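3-methyladenine dna-glycosylase (Archaeoglobus fulgidus, PDB 2JHN) is a DNA glycosylase of the AlkA type, a base excision DNA repair protein that joins a TATA-box-binding-protein-like sheet to a helical HhH-GPD part. Local coordinates at residues A[142-147]-A[159-164]; A[34-39]-A[154-159]; A[125-130]-A[186-191]; A[61-66]-A[149-154]; A[22-27]-A[136-141]. The protein carries 1 engineered substitution. All blocks are in the same frame, centred on the assembly; numbering follows the deposited sequence. Where two conformers were deposited one is given.

Contacts 1 and 3 are buried and almost wholly apolar, contact 3 purely aliphatic, contact 1 with a phenylalanine ring and a bridging water; both lie within the HhH-GPD part, one between a helix and the loop after a hairpin, the other between two helices. Contacts 2, 4 and 5 join that part to the TBP-like sheet and its loops, and their chemistry is more varied: arginine and backbone hydrogen bonds in contact 2, a tryptophan face on a glycine in contact 4, a sodium-binding loop in contact 5. Contacts 1 and 5 use different turns of helix 133-147. Contacts 2 and 4 share the hairpin 150-159, but contact 4 lies at the surface. Contacts 1 and 2 share Tyr159.

Contact 1 of 5, residues A[142-147]-A[159-164]; sequences KIVGRF and YGFPTQ. With MBO (mercuribenzoic acid), chain C.
Val144 faces Phe161 and Phe147 faces Pro162, each pair 5.5 Å apart between CA atoms, where the last turn of helix 133-147 runs beside the extended segment 159-164 without a direct hydrogen bond. The two methyls of Val144 divide the work: CG1, anti to the backbone N (chi1 167°), reaches Tyr159 CB at 3.8 Å and lies against the carbonyl of Gly160, while CG2 comes obliquely to the Phe161 ring, 4.0 Å from CD1. The Pro162 ring fits against the helix, its CG 3.6 Å from Ile143 CG2 and 4.0 Å from Phe147 CB. One water bridges the two segments, donating to Phe147 O (2.8 Å) and accepting from Thr163 N. Lys142 and Arg146 instead turn to mercuribenzoic acid, whose mercury stands 3.5 Å above the Arg146 guanidinium plane. Around this buried contact, helix 164-177 packs on Ile143, Phe147 and Pro162, helix 118-127 covers Phe161, and strand 34-41 touches Phe161 and Thr163.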
# COMPACT_ATOMS: atom_id res chain seq x y z
N LYS A 142 2.96 8.90 13.87
CA LYS A 142 3.68 9.09 15.14
C LYS A 142 5.06 8.45 15.04
O LYS A 142 6.08 9.06 15.37
CB LYS A 142 2.90 8.46 16.29
CG LYS A 142 1.53 9.07 16.56
CD LYS A 142 1.62 10.01 17.75
CE LYS A 142 0.27 10.55 18.13
NZ LYS A 142 0.46 11.93 18.67
N ILE A 143 5.09 7.22 14.54
CA ILE A 143 6.35 6.48 14.44
C ILE A 143 7.32 7.10 13.42
O ILE A 143 8.54 7.11 13.61
CB ILE A 143 6.03 5.00 14.16
CG1 ILE A 143 5.31 4.38 15.37
CG2 ILE A 143 7.29 4.23 13.82
CD1 ILE A 143 6.20 4.20 16.55
N VAL A 144 6.77 7.58 12.30
CA VAL A 144 7.56 8.24 11.27
C VAL A 144 8.15 9.54 11.84
O VAL A 144 9.30 9.87 11.59
CB VAL A 144 6.68 8.54 10.03
CG1 VAL A 144 7.36 9.51 9.03
CG2 VAL A 144 6.33 7.23 9.37
N GLY A 145 7.33 10.26 12.59
CA GLY A 145 7.74 11.58 13.11
C GLY A 145 8.95 11.41 14.02
O GLY A 145 9.94 12.16 13.93
N ARG A 146 8.90 10.39 14.87
CA ARG A 146 9.95 10.25 15.88
C ARG A 146 11.16 9.42 15.43
O ARG A 146 12.31 9.68 15.84
CB ARG A 146 9.36 9.69 17.17
CG ARG A 146 10.41 9.58 18.31
CD ARG A 146 9.71 9.45 19.64
NE ARG A 146 9.01 10.69 19.96
CZ ARG A 146 8.05 10.80 20.87
NH1 ARG A 146 7.66 9.74 21.59
NH2 ARG A 146 7.48 11.99 21.08
N PHE A 147 10.90 8.39 14.61
CA PHE A 147 11.92 7.40 14.30
C PHE A 147 12.27 7.32 12.81
O PHE A 147 13.24 6.67 12.41
CB PHE A 147 11.51 6.03 14.87
CG PHE A 147 11.29 6.03 16.38
CD1 PHE A 147 12.35 6.29 17.27
CD2 PHE A 147 10.02 5.79 16.92
CE1 PHE A 147 12.14 6.29 18.67
CE2 PHE A 147 9.80 5.80 18.29
CZ PHE A 147 10.86 6.05 19.18
N TYR A 159 9.64 12.85 4.44
CA TYR A 159 9.65 11.90 5.55
C TYR A 159 9.74 10.47 5.02
O TYR A 159 9.16 10.15 3.97
CB TYR A 159 8.39 12.10 6.41
CG TYR A 159 8.18 13.55 6.85
CD1 TYR A 159 8.64 14.01 8.09
CD2 TYR A 159 7.53 14.46 6.01
CE1 TYR A 159 8.44 15.38 8.49
CE2 TYR A 159 7.33 15.79 6.39
CZ TYR A 159 7.78 16.24 7.62
OH TYR A 159 7.55 17.58 7.94
N GLY A 160 10.49 9.62 5.73
CA GLY A 160 10.61 8.18 5.38
C GLY A 160 10.10 7.26 6.49
O GLY A 160 10.05 7.65 7.66
N PHE A 161 9.71 6.03 6.14
CA PHE A 161 9.36 5.07 7.16
C PHE A 161 10.64 4.61 7.89
O PHE A 161 11.67 4.44 7.26
CB PHE A 161 8.63 3.84 6.57
CG PHE A 161 7.91 3.03 7.62
CD1 PHE A 161 6.67 3.44 8.11
CD2 PHE A 161 8.51 1.88 8.18
CE1 PHE A 161 6.03 2.73 9.10
CE2 PHE A 161 7.87 1.16 9.19
CZ PHE A 161 6.63 1.58 9.64
N PRO A 162 10.59 4.44 9.22
CA PRO A 162 11.77 3.98 10.00
C PRO A 162 12.45 2.74 9.40
O PRO A 162 11.75 1.80 8.98
CB PRO A 162 11.16 3.66 11.37
CG PRO A 162 10.01 4.63 11.48
CD PRO A 162 9.42 4.69 10.08
N THR A 163 13.79 2.77 9.36
CA THR A 163 14.60 1.62 8.93
C THR A 163 14.49 0.55 10.00
O THR A 163 14.07 0.84 11.12
CB THR A 163 16.10 1.99 8.77
OG1 THR A 163 16.60 2.49 10.02
CG2 THR A 163 16.32 3.05 7.65
N GLN A 164 14.87 -0.70 9.68
CA GLN A 164 14.88 -1.76 10.70
C GLN A 164 15.77 -1.37 11.88
O GLN A 164 15.40 -1.56 13.03
CB GLN A 164 15.29 -3.11 10.10
CG GLN A 164 14.33 -3.59 9.01
CD GLN A 164 14.75 -4.89 8.39
OE1 GLN A 164 14.72 -5.05 7.17
NE2 GLN A 164 15.15 -5.86 9.24
HG MBO C . 5.80 9.14 18.55
CE1 MBO C . 5.24 11.33 18.28
CE2 MBO C . 4.43 11.94 19.23
CE3 MBO C . 4.10 13.27 19.05
CE4 MBO C . 4.56 13.96 17.93
CE5 MBO C . 5.38 13.34 16.99
CE6 MBO C . 5.72 12.01 17.16
CZ MBO C . 4.18 15.40 17.74
OZ1 MBO C . 4.70 16.05 16.82
OZ2 MBO C . 3.33 15.90 18.50
O HOH W 1 14.73 5.69 10.27

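Contact 2 of 5, residues A[34-39]-A[154-159]; sequences VWRRAI and NGLKFY
Arg36 grips the carbonyl oxygen of Lys157 side-on with two nitrogens, NE at 2.8 Å and NH2 at 3.0 Å. The oxygen lies close to the guanidinium plane, an arrangement that fixes the rotation of the group; the remaining nitrogen, NH1, forms a salt bridge with Glu31. Leu156 CD2 sits over the centre of one guanidinium face, 3.9 Å above it. Nearer the backbone, Arg36 CD makes a CH-pi contact over the Phe158 face, 4.0 Å from the ring centroid. Ala38 N donates to Tyr159 O at 2.8 Å in a nearly straight bond (173°), and a water donates to Arg36 O and accepts from Tyr159 N, so these backbone groups too are satisfied. The Arg37 guanidinium finds its salt bridge outside, at Glu120. Strands 34-39 and 156-159 cross at -61°, too steeply for regular sheet pairing: a strand of the HhH-GPD part's hairpin laid across a strand of the antiparallel TBP-like sheet, joining the two parts of the chain.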
# COMPACT_ATOMS: atom_id res chain seq x y z
N VAL A 34 0.76 17.10 -5.28
CA VAL A 34 2.14 16.69 -5.40
C VAL A 34 2.44 15.71 -4.27
O VAL A 34 2.29 16.05 -3.11
CB VAL A 34 3.13 17.90 -5.32
CG1 VAL A 34 4.53 17.40 -5.42
CG2 VAL A 34 2.84 18.91 -6.46
N TRP A 35 2.84 14.50 -4.65
CA TRP A 35 3.20 13.43 -3.72
C TRP A 35 4.69 13.51 -3.37
O TRP A 35 5.52 13.75 -4.26
CB TRP A 35 2.90 12.08 -4.38
CG TRP A 35 3.42 10.86 -3.65
CD1 TRP A 35 2.76 10.11 -2.72
CD2 TRP A 35 4.70 10.24 -3.82
NE1 TRP A 35 3.56 9.09 -2.28
CE2 TRP A 35 4.75 9.13 -2.94
CE3 TRP A 35 5.83 10.54 -4.60
CZ2 TRP A 35 5.86 8.30 -2.84
CZ3 TRP A 35 6.96 9.70 -4.50
CH2 TRP A 35 6.96 8.59 -3.62
N ARG A 36 5.03 13.26 -2.10
CA ARG A 36 6.44 13.16 -1.75
C ARG A 36 6.73 12.30 -0.54
O ARG A 36 5.88 12.12 0.35
CB ARG A 36 7.09 14.55 -1.54
CG ARG A 36 6.70 15.23 -0.26
CD ARG A 36 7.20 16.71 -0.28
NE ARG A 36 7.15 17.25 1.07
CZ ARG A 36 6.12 17.92 1.58
NH1 ARG A 36 5.05 18.19 0.86
NH2 ARG A 36 6.18 18.32 2.84
N ARG A 37 7.95 11.76 -0.52
CA ARG A 37 8.50 11.06 0.64
C ARG A 37 10.00 10.93 0.52
O ARG A 37 10.57 11.18 -0.55
CB ARG A 37 7.86 9.68 0.86
CG ARG A 37 8.19 8.63 -0.15
CD ARG A 37 7.41 7.34 0.21
NE ARG A 37 8.13 6.47 1.15
CZ ARG A 37 7.58 5.44 1.81
NH1 ARG A 37 6.28 5.15 1.67
NH2 ARG A 37 8.32 4.72 2.63
N ALA A 38 10.64 10.55 1.62
CA ALA A 38 12.05 10.23 1.61
C ALA A 38 12.10 8.72 1.39
O ALA A 38 11.29 7.96 1.96
CB ALA A 38 12.69 10.60 2.94
N ILE A 39 13.01 8.29 0.53
CA ILE A 39 13.26 6.87 0.37
C ILE A 39 14.74 6.58 0.70
O ILE A 39 15.61 7.44 0.51
CB ILE A 39 12.83 6.32 -1.02
CG1 ILE A 39 13.64 6.97 -2.14
CG2 ILE A 39 11.31 6.54 -1.24
CD1 ILE A 39 13.45 6.34 -3.53
N ASN A 154 15.10 21.48 -1.39
CA ASN A 154 14.42 22.74 -1.73
C ASN A 154 13.98 23.37 -0.40
O ASN A 154 14.78 23.44 0.55
CB ASN A 154 13.25 22.53 -2.70
CG ASN A 154 13.71 22.32 -4.15
OD1 ASN A 154 14.71 21.64 -4.40
ND2 ASN A 154 12.97 22.89 -5.10
N GLY A 155 12.73 23.80 -0.31
CA GLY A 155 12.25 24.31 0.96
C GLY A 155 11.38 23.34 1.71
O GLY A 155 10.68 23.73 2.65
N LEU A 156 11.44 22.06 1.33
CA LEU A 156 10.43 21.07 1.72
C LEU A 156 10.97 19.96 2.59
O LEU A 156 12.10 19.53 2.42
CB LEU A 156 9.80 20.46 0.47
CG LEU A 156 8.75 21.31 -0.23
CD1 LEU A 156 8.33 20.67 -1.55
CD2 LEU A 156 7.54 21.52 0.70
N LYS A 157 10.14 19.47 3.50
CA LYS A 157 10.52 18.35 4.33
C LYS A 157 9.99 17.03 3.72
O LYS A 157 8.82 16.96 3.35
CB LYS A 157 10.01 18.54 5.75
CG LYS A 157 10.66 19.73 6.49
CD LYS A 157 9.96 19.96 7.82
CE LYS A 157 10.32 21.32 8.42
NZ LYS A 157 10.06 21.27 9.89
N PHE A 158 10.87 16.04 3.60
CA PHE A 158 10.50 14.70 3.08
C PHE A 158 10.68 13.66 4.20
O PHE A 158 11.76 13.56 4.80
CB PHE A 158 11.39 14.30 1.90
CG PHE A 158 11.26 15.21 0.70
CD1 PHE A 158 10.64 14.75 -0.47
CD2 PHE A 158 11.77 16.52 0.72
CE1 PHE A 158 10.51 15.59 -1.60
CE2 PHE A 158 11.63 17.36 -0.39
CZ PHE A 158 11.01 16.89 -1.56
N TYR A 159 9.64 12.85 4.44
CA TYR A 159 9.65 11.90 5.55
C TYR A 159 9.74 10.47 5.02
O TYR A 159 9.16 10.15 3.97
CB TYR A 159 8.39 12.10 6.41
CG TYR A 159 8.18 13.55 6.85
CD1 TYR A 159 8.64 14.01 8.09
CD2 TYR A 159 7.53 14.46 6.01
CE1 TYR A 159 8.44 15.38 8.49
CE2 TYR A 159 7.33 15.79 6.39
CZ TYR A 159 7.78 16.24 7.62
OH TYR A 159 7.55 17.58 7.94
O HOH W 2 6.96 12.88 2.98

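Contact 3 of 5, residues A[125-130]-A[186-191]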
# COMPACT_ATOMS: atom_id res chain seq x y z
N ALA A 125 1.01 -3.55 8.39
CA ALA A 125 -0.03 -4.58 8.47
C ALA A 125 -0.29 -4.99 9.94
O ALA A 125 -1.43 -5.20 10.34
CB ALA A 125 0.33 -5.81 7.59
N ILE A 126 0.79 -5.08 10.71
CA ILE A 126 0.72 -5.39 12.12
C ILE A 126 0.02 -4.26 12.89
O ILE A 126 -0.88 -4.53 13.71
CB ILE A 126 2.14 -5.63 12.69
CG1 ILE A 126 2.73 -6.94 12.16
CG2 ILE A 126 2.09 -5.66 14.26
CD1 ILE A 126 4.23 -7.07 12.43
N ILE A 127 0.44 -3.02 12.63
CA ILE A 127 -0.21 -1.84 13.24
C ILE A 127 -1.73 -1.85 13.06
O ILE A 127 -2.49 -1.58 14.01
CB ILE A 127 0.43 -0.52 12.73
CG1 ILE A 127 1.89 -0.41 13.23
CG2 ILE A 127 -0.43 0.73 13.12
CD1 ILE A 127 2.68 0.74 12.59
N GLN A 128 -2.18 -2.20 11.86
CA GLN A 128 -3.59 -2.26 11.53
C GLN A 128 -4.43 -3.34 12.25
O GLN A 128 -5.66 -3.27 12.23
CB GLN A 128 -3.74 -2.41 10.03
CG GLN A 128 -5.01 -1.83 9.46
CD GLN A 128 -5.24 -2.32 8.07
OE1 GLN A 128 -4.31 -2.37 7.26
NE2 GLN A 128 -6.49 -2.72 7.79
N GLN A 129 -3.79 -4.32 12.88
CA GLN A 129 -4.51 -5.43 13.54
C GLN A 129 -5.55 -4.90 14.56
O GLN A 129 -5.22 -4.12 15.45
CB GLN A 129 -3.54 -6.44 14.19
CG GLN A 129 -2.64 -7.16 13.15
CD GLN A 129 -1.64 -8.18 13.72
OE1 GLN A 129 -1.25 -8.12 14.89
NE2 GLN A 129 -1.23 -9.11 12.88
N GLN A 130 -6.81 -5.29 14.35
CA GLN A 130 -7.95 -4.99 15.27
C GLN A 130 -8.36 -3.51 15.36
O GLN A 130 -9.13 -3.13 16.25
CB GLN A 130 -7.70 -5.55 16.70
CG GLN A 130 -7.71 -7.07 16.81
CD GLN A 130 -6.34 -7.67 16.57
OE1 GLN A 130 -5.35 -7.24 17.18
NE2 GLN A 130 -6.27 -8.65 15.68
N GLU A 186 6.21 -5.44 20.32
CA GLU A 186 7.03 -6.63 20.42
C GLU A 186 7.22 -7.36 19.08
O GLU A 186 8.32 -7.77 18.75
CB GLU A 186 6.40 -7.58 21.45
CG GLU A 186 6.68 -7.16 22.87
CD GLU A 186 6.28 -8.22 23.88
OE1 GLU A 186 5.41 -9.06 23.56
OE2 GLU A 186 6.85 -8.20 25.00
N LEU A 187 6.14 -7.50 18.32
CA LEU A 187 6.19 -8.21 17.04
C LEU A 187 6.99 -7.40 15.99
O LEU A 187 7.79 -7.97 15.24
CB LEU A 187 4.77 -8.52 16.58
CG LEU A 187 4.58 -9.41 15.34
CD1 LEU A 187 5.37 -10.72 15.45
CD2 LEU A 187 3.09 -9.65 15.10
N ILE A 188 6.77 -6.09 15.93
CA ILE A 188 7.50 -5.22 15.00
C ILE A 188 9.01 -5.27 15.28
O ILE A 188 9.82 -5.42 14.38
CB ILE A 188 6.91 -3.79 14.97
CG1 ILE A 188 5.49 -3.84 14.35
CG2 ILE A 188 7.86 -2.82 14.21
CD1 ILE A 188 4.70 -2.57 14.45
N VAL A 189 9.38 -5.20 16.56
CA VAL A 189 10.80 -5.32 16.91
C VAL A 189 11.34 -6.69 16.46
O VAL A 189 12.41 -6.78 15.86
CB VAL A 189 11.03 -5.03 18.42
CG1 VAL A 189 12.46 -5.42 18.84
CG2 VAL A 189 10.76 -3.55 18.73
N GLU A 190 10.56 -7.74 16.67
CA GLU A 190 10.90 -9.09 16.21
C GLU A 190 11.21 -9.16 14.70
O GLU A 190 12.25 -9.67 14.26
CB GLU A 190 9.77 -10.06 16.59
CG GLU A 190 10.15 -11.53 16.57
CD GLU A 190 8.99 -12.49 16.92
OE1 GLU A 190 8.02 -12.09 17.63
OE2 GLU A 190 9.07 -13.66 16.51
N ILE A 191 10.31 -8.58 13.91
CA ILE A 191 10.48 -8.51 12.47
C ILE A 191 11.72 -7.68 12.09
O ILE A 191 12.47 -8.04 11.17
CB ILE A 191 9.19 -7.95 11.80
CG1 ILE A 191 7.97 -8.90 12.04
CG2 ILE A 191 9.43 -7.62 10.33
CD1 ILE A 191 8.04 -10.20 11.28
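Ile126 and Ile127 meet Leu187, Ile188 and Ile191 with branched aliphatic chains alone, and no aromatic face or edge enters the contact. The one flat group nearby, the Gln129 amide, takes no part: its NE2 donates to Thr222 OG1 and Gly217 O. Ile126 does most of the touching. Its CD1 ends 3.8 Å from Leu187 CG and 4.2 Å from Ile191 CG1, so that one methyl meets residues from successive turns of helix 182-192. Ile126 and Ile188 slide past each other in opposite directions, with Ile126 CG2 3.9 Å from Ile188 CG1. Helices 118-127 and 182-192 here belong to the helical core of the HhH-GPD fold, next to the helix-hairpin-helix motif formed by helices 205-213 and 220-229 and the loop between them: Leu187 touches Ile218 and Ile191 touches Phe215, two of the residues that bind a sodium ion there. Ile188 CG1 is anti to its carbonyl carbon (chi1 -67°), and the CD1 beyond it meets Ile127 CG1 at 3.7 Å, crossing that chain obliquely. Around the pair Ile127 and Ile188, helix 133-147 covers Ile127 through Ala136 and Leu139, while Ile167 and Leu175 of helix 164-177 close on Ile188.

Contact 4 of 5, residues A[61-66]-A[149-154]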
# COMPACT_ATOMS: atom_id res chain seq x y z
N GLU A 61 10.98 14.78 -9.30
CA GLU A 61 12.11 15.58 -8.83
C GLU A 61 12.65 14.98 -7.53
O GLU A 61 11.91 14.34 -6.76
CB GLU A 61 11.67 17.02 -8.58
CG GLU A 61 11.14 17.75 -9.82
CD GLU A 61 10.82 19.21 -9.53
OE1 GLU A 61 11.70 19.93 -9.02
OE2 GLU A 61 9.68 19.64 -9.82
N GLY A 62 13.94 15.20 -7.28
CA GLY A 62 14.55 14.68 -6.07
C GLY A 62 16.04 14.93 -6.06
O GLY A 62 16.58 15.45 -7.05
N ASN A 63 16.71 14.54 -4.98
CA ASN A 63 18.13 14.84 -4.81
C ASN A 63 19.05 13.63 -4.96
O ASN A 63 20.23 13.69 -4.57
CB ASN A 63 18.39 15.59 -3.50
CG ASN A 63 18.15 14.74 -2.28
OD1 ASN A 63 17.67 13.59 -2.38
ND2 ASN A 63 18.49 15.28 -1.11
N PHE A 64 18.51 12.54 -5.51
CA PHE A 64 19.31 11.39 -5.95
C PHE A 64 20.14 11.72 -7.21
O PHE A 64 19.91 12.73 -7.87
CB PHE A 64 18.42 10.15 -6.19
CG PHE A 64 17.24 10.39 -7.12
CD1 PHE A 64 17.37 10.20 -8.50
CD2 PHE A 64 16.01 10.79 -6.61
CE1 PHE A 64 16.28 10.43 -9.36
CE2 PHE A 64 14.91 11.01 -7.46
CZ PHE A 64 15.05 10.82 -8.83
N GLU A 65 21.11 10.87 -7.51
CA GLU A 65 21.99 11.08 -8.66
C GLU A 65 21.31 10.62 -9.95
O GLU A 65 20.43 9.77 -9.92
CB GLU A 65 23.32 10.35 -8.44
CG GLU A 65 24.03 10.66 -7.11
CD GLU A 65 24.29 12.15 -6.88
OE1 GLU A 65 24.51 12.89 -7.87
OE2 GLU A 65 24.27 12.58 -5.71
N ASN A 66 21.74 11.18 -11.08
CA ASN A 66 21.20 10.83 -12.39
C ASN A 66 21.31 9.35 -12.69
O ASN A 66 20.43 8.77 -13.33
CB ASN A 66 21.91 11.61 -13.50
CG ASN A 66 21.89 13.08 -13.27
OD1 ASN A 66 20.95 13.62 -12.68
ND2 ASN A 66 22.93 13.77 -13.74
N ASP A 149 13.31 8.70 8.87
CA ASP A 149 14.24 9.62 8.25
C ASP A 149 13.54 10.93 7.88
O ASP A 149 12.35 10.95 7.61
CB ASP A 149 14.87 9.00 7.01
CG ASP A 149 15.98 8.04 7.35
OD1 ASP A 149 16.97 8.45 8.01
OD2 ASP A 149 15.87 6.86 6.94
N GLU A 150 14.31 12.01 7.89
CA GLU A 150 13.83 13.33 7.47
C GLU A 150 14.88 13.93 6.54
O GLU A 150 16.08 13.93 6.86
CB GLU A 150 13.61 14.21 8.70
CG GLU A 150 12.54 15.29 8.54
CD GLU A 150 12.30 16.09 9.83
OE1 GLU A 150 12.48 15.52 10.94
OE2 GLU A 150 11.92 17.28 9.74
N VAL A 151 14.44 14.38 5.37
CA VAL A 151 15.30 15.03 4.40
C VAL A 151 14.71 16.40 4.11
O VAL A 151 13.52 16.54 3.81
CB VAL A 151 15.46 14.21 3.08
CG1 VAL A 151 16.26 14.98 2.05
CG2 VAL A 151 16.14 12.87 3.34
N GLU A 152 15.55 17.43 4.23
CA GLU A 152 15.18 18.76 3.79
C GLU A 152 15.86 19.01 2.45
O GLU A 152 17.08 18.82 2.30
CB GLU A 152 15.58 19.81 4.84
CG GLU A 152 14.65 21.01 4.89
CD GLU A 152 14.54 21.63 6.28
OE1 GLU A 152 15.47 21.43 7.11
OE2 GLU A 152 13.53 22.31 6.55
N TRP A 153 15.05 19.37 1.45
CA TRP A 153 15.51 19.60 0.08
C TRP A 153 14.55 20.58 -0.57
O TRP A 153 13.33 20.52 -0.33
CB TRP A 153 15.60 18.31 -0.72
CG TRP A 153 16.09 18.51 -2.13
CD1 TRP A 153 17.36 18.85 -2.52
CD2 TRP A 153 15.31 18.43 -3.33
NE1 TRP A 153 17.42 18.97 -3.89
CE2 TRP A 153 16.18 18.71 -4.41
CE3 TRP A 153 13.96 18.12 -3.60
CZ2 TRP A 153 15.74 18.70 -5.74
CZ3 TRP A 153 13.53 18.12 -4.92
CH2 TRP A 153 14.42 18.40 -5.98
N ASN A 154 15.10 21.48 -1.39
CA ASN A 154 14.42 22.74 -1.73
C ASN A 154 13.98 23.37 -0.40
O ASN A 154 14.78 23.44 0.55
CB ASN A 154 13.25 22.53 -2.70
CG ASN A 154 13.71 22.32 -4.15
OD1 ASN A 154 14.71 21.64 -4.40
ND2 ASN A 154 12.97 22.89 -5.10
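Trp153, near the turn of the two-stranded antiparallel hairpin 150-159, lays its indole on Gly62 and Asn63 at the end of strand 57-62, a strand of the five-stranded antiparallel TBP-like sheet. Trp153 CG is anti to the backbone N (chi1 -179°), and the indole beyond it lies over Gly62 and Asn63. Over one face, Gly62 CA stands 4.0 Å from the centroid of the six-membered ring and Asn63 CB 3.6 Å from that of the five-membered ring, both CH-pi contacts. Glu61 CB approaches the edge of the indole, 4.0 Å from CH2. On the opposite face, Asn154 OD1 lies 3.2 Å above the ring plane. Gly62 is held in a sandwich: its CA is 3.8 Å from Trp153 CZ3 and, on the other side, close to the ring of Phe64, which in turn stacks on Trp2. The sheet and the hairpin come from the TBP-like and the HhH-GPD parts respectively, and no hydrogen bond crosses directly between these two segments. Polar ends find partners within the sheet instead: Asn63 OD1 accepts from Ala47 N, and Glu61 OE2 pairs with Tyr51 OH. The Asn63 amide, tilted 54° to the indole, brings ND2 to 3.9 Å from Val151 CG1. Phe158 of the neighbouring hairpin strand packs against Trp153, while Ala38 and Ala45 of the large sheet meet Val151.

Contact 5 of 5, residues A[22-27]-A[136-141]. With NA (sodium ion), chain F.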
# COMPACT_ATOMS: atom_id res chain seq x y z
N PRO A 22 -3.74 12.45 3.58
CA PRO A 22 -2.71 12.94 2.67
C PRO A 22 -1.76 13.98 3.29
O PRO A 22 -0.57 13.98 2.98
CB PRO A 22 -3.53 13.52 1.50
CG PRO A 22 -4.86 13.80 2.05
CD PRO A 22 -5.10 12.75 3.10
N GLU A 23 -2.28 14.84 4.16
CA GLU A 23 -1.50 15.94 4.75
C GLU A 23 -0.45 15.46 5.77
O GLU A 23 0.64 16.03 5.90
CB GLU A 23 -2.44 17.00 5.36
CG GLU A 23 -3.43 16.49 6.45
CD GLU A 23 -4.53 15.53 5.93
OE1 GLU A 23 -4.96 15.65 4.76
OE2 GLU A 23 -4.96 14.66 6.70
N LEU A 24 -0.80 14.41 6.49
CA LEU A 24 0.03 13.89 7.55
C LEU A 24 1.12 12.98 6.98
O LEU A 24 0.82 12.17 6.11
CB LEU A 24 -0.88 13.11 8.48
CG LEU A 24 -0.41 12.82 9.90
CD1 LEU A 24 -0.32 14.11 10.72
CD2 LEU A 24 -1.41 11.86 10.49
N PRO A 25 2.39 13.13 7.43
CA PRO A 25 3.47 12.26 6.92
C PRO A 25 3.35 10.83 7.41
O PRO A 25 3.68 10.53 8.57
CB PRO A 25 4.75 12.93 7.45
CG PRO A 25 4.29 14.36 7.85
CD PRO A 25 2.92 14.15 8.36
N THR A 26 2.85 9.94 6.54
CA THR A 26 2.51 8.59 6.97
C THR A 26 3.36 7.40 6.39
O THR A 26 2.94 6.27 6.55
CB THR A 26 1.01 8.29 6.68
OG1 THR A 26 0.73 8.58 5.30
CG2 THR A 26 0.04 9.12 7.57
N PRO A 27 4.55 7.62 5.79
CA PRO A 27 5.37 8.83 5.65
C PRO A 27 4.98 9.73 4.48
O PRO A 27 5.50 10.86 4.39
CB PRO A 27 6.77 8.27 5.43
CG PRO A 27 6.50 7.00 4.65
CD PRO A 27 5.23 6.45 5.21
N ALA A 136 -4.78 3.46 12.33
CA ALA A 136 -3.49 2.84 11.99
C ALA A 136 -2.54 3.84 11.35
O ALA A 136 -1.36 3.88 11.68
CB ALA A 136 -3.70 1.64 11.05
N GLU A 137 -3.06 4.64 10.43
CA GLU A 137 -2.26 5.65 9.73
C GLU A 137 -1.76 6.78 10.67
O GLU A 137 -0.65 7.29 10.50
CB GLU A 137 -3.05 6.21 8.55
CG GLU A 137 -3.28 5.17 7.44
CD GLU A 137 -2.02 4.92 6.60
OE1 GLU A 137 -1.19 4.07 7.01
OE2 GLU A 137 -1.88 5.57 5.54
N LYS A 138 -2.58 7.16 11.64
CA LYS A 138 -2.14 8.13 12.66
C LYS A 138 -1.01 7.55 13.50
O LYS A 138 -0.06 8.27 13.83
CB LYS A 138 -3.30 8.57 13.55
CG LYS A 138 -4.28 9.46 12.83
CD LYS A 138 -5.39 9.93 13.75
CE LYS A 138 -6.43 10.67 12.94
NZ LYS A 138 -7.29 11.51 13.82
N LEU A 139 -1.10 6.26 13.83
CA LEU A 139 -0.02 5.58 14.54
C LEU A 139 1.26 5.55 13.70
O LEU A 139 2.34 5.84 14.21
CB LEU A 139 -0.44 4.17 14.96
CG LEU A 139 -1.29 4.12 16.23
CD1 LEU A 139 -1.97 2.78 16.42
CD2 LEU A 139 -0.43 4.46 17.46
N ALA A 140 1.12 5.25 12.39
CA ALA A 140 2.26 5.30 11.47
C ALA A 140 2.93 6.68 11.48
O ALA A 140 4.16 6.77 11.52
CB ALA A 140 1.82 4.94 10.04
N ALA A 141 2.11 7.73 11.41
CA ALA A 141 2.62 9.11 11.44
C ALA A 141 3.40 9.43 12.73
O ALA A 141 4.42 10.11 12.67
CB ALA A 141 1.50 10.10 11.18
NA NA F . 0.01 11.12 4.32
O HOH W 3 4.73 12.01 10.56
O HOH W 4 -2.60 8.36 4.59
O HOH W 5 -0.90 9.80 2.95
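Leu24 and Thr26 press on Glu137, Ala140 and Ala141 where a sodium-binding loop of the TBP-like part meets helix 133-147 of the HhH-GPD part. Leu24 turns two ways: its backbone oxygen binds the sodium ion at 2.2 Å, while its side chain, with CG anti to the backbone N (chi1 -161°), lies against the helix. There CD2 comes 3.5 Å from Ala141 CB, a tight approach for two methyl carbons. Thr26 is split likewise, and its side chain crosses that of Glu137 at about a right angle. OG1, set between the backbone N and the carbonyl carbon (chi1 53°), reaches the sodium at 2.8 Å, and CG2 rests against the helix backbone, 3.5 Å from Glu137 O. The Glu137 chain bends at chi2, and its OE2 accepts from a water at 3.0 Å that has only a weak link to Thr26 OG1. Another water binds the metal, and the backbone oxygens of Leu21 and Asp28 complete its five ligands, so the ion ties the loop to itself rather than to the helix. Thr26 O, beside Ala140 CB, accepts a hydrogen bond from Lys124 NZ, and a cis peptide bond follows before Pro27. Pro25 O faces Ala141 CA in a C-H...O contact of 3.4 Å, and one water donates both to Pro25 O (2.7 Å) and to Ala141 O (2.9 Å).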